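Local atomic coordinates of putative hydrolase (Shewanella frigidimarina, PDB entry 3LHO), a protein that probably acts as an iron-dependent dioxygenase of the 2-oxoadipate dioxygenase/decarboxylase family, and carries a nickel ion in this crystal. Residues A11-D16 with F129-R134. Numbering follows the deposited sequence.
Sequences AALWQD and FIYSGR
The ring of Y131 lies against a turn of helix backbone: the carbonyl oxygen A12 O sits 4.1 Å above one face of the ring plane, offset toward the rim. On the phenol end, A12 CB packs 3.4 Å from Y131 CZ and just as near the hydroxyl, which hydrogen-bonds to H3. Y131 CG sits between the backbone N and the carbonyl carbon (chi1 54°). Y131 CB, set by the backbone, lies 3.9 Å from D16 CB. An alanine in place of Y131 would probably open a gap beside A12 and leave H3 without its hydroxyl partner. Next to the ring, the side chains of L13 and I130 cross at about a right angle, with L13 CD1 3.7 Å from I130 CD1. The polar link is a water that donates to both D16 OD1 and Y131 O, 2.8 Å from each, while D16 OD2 forms a salt bridge with R162. The contact is buried packing, with the L13 side chain about 12 Å from the nickel. It joins helix 6-20 to the loop between helices 106-116 and 140-149; beyond it, I130 rests on H60 and F61 of helix 54-62, and W14 meets F166 of strand 165-169 edge-to-face.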
# COMPACT_ATOMS: atom_id res chain seq x y z
N ALA A 11 -10.27 8.98 4.27
CA ALA A 11 -10.11 10.36 3.79
C ALA A 11 -8.71 10.88 4.15
O ALA A 11 -8.05 11.45 3.32
CB ALA A 11 -11.21 11.32 4.35
N ALA A 12 -8.30 10.69 5.40
CA ALA A 12 -7.04 11.22 5.89
C ALA A 12 -5.85 10.48 5.26
O ALA A 12 -4.83 11.10 4.87
CB ALA A 12 -7.00 11.16 7.44
N LEU A 13 -6.00 9.17 5.09
CA LEU A 13 -4.96 8.40 4.44
C LEU A 13 -4.77 8.81 2.98
O LEU A 13 -3.65 8.89 2.48
CB LEU A 13 -5.28 6.89 4.53
CG LEU A 13 -4.18 5.89 4.21
CD1 LEU A 13 -3.08 5.79 5.32
CD2 LEU A 13 -4.79 4.49 3.96
N TRP A 14 -5.88 9.00 2.29
CA TRP A 14 -5.86 9.45 0.89
C TRP A 14 -5.27 10.85 0.74
O TRP A 14 -4.46 11.08 -0.15
CB TRP A 14 -7.28 9.41 0.34
CG TRP A 14 -7.45 9.97 -1.06
CD1 TRP A 14 -7.93 11.21 -1.40
CD2 TRP A 14 -7.16 9.30 -2.30
NE1 TRP A 14 -7.93 11.36 -2.78
CE2 TRP A 14 -7.46 10.20 -3.35
CE3 TRP A 14 -6.67 8.03 -2.62
CZ2 TRP A 14 -7.31 9.86 -4.70
CZ3 TRP A 14 -6.51 7.70 -3.96
CH2 TRP A 14 -6.83 8.61 -4.99
N GLN A 15 -5.64 11.77 1.62
CA GLN A 15 -5.07 13.14 1.53
C GLN A 15 -3.53 13.12 1.64
O GLN A 15 -2.83 13.83 0.91
CB GLN A 15 -5.65 14.11 2.58
CG GLN A 15 -7.08 14.63 2.22
CD GLN A 15 -7.21 15.18 0.77
OE1 GLN A 15 -6.30 15.84 0.25
NE2 GLN A 15 -8.35 14.92 0.13
N ASP A 16 -3.03 12.26 2.52
CA ASP A 16 -1.61 12.08 2.68
C ASP A 16 -0.95 11.40 1.49
O ASP A 16 0.10 11.84 1.02
CB ASP A 16 -1.29 11.33 3.97
CG ASP A 16 0.17 11.07 4.09
OD1 ASP A 16 0.91 11.99 4.39
OD2 ASP A 16 0.63 9.96 3.77
N PHE A 129 -1.39 7.64 13.04
CA PHE A 129 -0.20 6.80 12.93
C PHE A 129 0.02 6.18 11.54
O PHE A 129 1.15 6.16 11.04
CB PHE A 129 -0.14 5.69 13.99
CG PHE A 129 1.11 4.79 13.83
CD1 PHE A 129 2.38 5.33 14.01
CD2 PHE A 129 1.00 3.47 13.43
CE1 PHE A 129 3.49 4.61 13.85
CE2 PHE A 129 2.12 2.71 13.27
CZ PHE A 129 3.37 3.26 13.45
N ILE A 130 -1.03 5.67 10.89
CA ILE A 130 -0.80 4.98 9.62
C ILE A 130 -0.47 5.96 8.46
O ILE A 130 -0.10 5.55 7.39
CB ILE A 130 -1.95 4.02 9.25
CG1 ILE A 130 -3.21 4.79 8.92
CG2 ILE A 130 -2.20 2.90 10.38
CD1 ILE A 130 -4.31 3.88 8.29
N TYR A 131 -0.64 7.27 8.69
CA TYR A 131 -0.19 8.29 7.73
C TYR A 131 0.73 9.34 8.38
O TYR A 131 0.76 10.50 7.96
CB TYR A 131 -1.37 8.95 7.00
CG TYR A 131 -2.45 9.54 7.91
CD1 TYR A 131 -3.49 8.72 8.39
CD2 TYR A 131 -2.41 10.89 8.31
CE1 TYR A 131 -4.45 9.20 9.23
CE2 TYR A 131 -3.40 11.41 9.18
CZ TYR A 131 -4.43 10.53 9.61
OH TYR A 131 -5.41 10.97 10.44
N SER A 132 1.49 8.91 9.40
CA SER A 132 2.32 9.82 10.23
C SER A 132 3.70 10.06 9.56
O SER A 132 4.46 10.94 9.95
CB SER A 132 2.55 9.21 11.66
OG SER A 132 3.15 7.88 11.58
N GLY A 133 4.07 9.24 8.59
CA GLY A 133 5.37 9.41 7.89
C GLY A 133 6.57 8.88 8.65
O GLY A 133 6.51 7.84 9.37
N ARG A 134 7.69 9.57 8.46
CA ARG A 134 8.94 9.17 9.02
C ARG A 134 9.07 9.64 10.44
O ARG A 134 8.88 10.81 10.69
CB ARG A 134 10.12 9.76 8.22
CG ARG A 134 10.83 8.72 7.40
CD ARG A 134 12.21 9.17 6.99
NE ARG A 134 12.22 10.50 6.37
CZ ARG A 134 13.00 11.50 6.75
NH1 ARG A 134 13.85 11.36 7.77
NH2 ARG A 134 12.92 12.66 6.11
O HOH W 1 2.85 11.51 6.34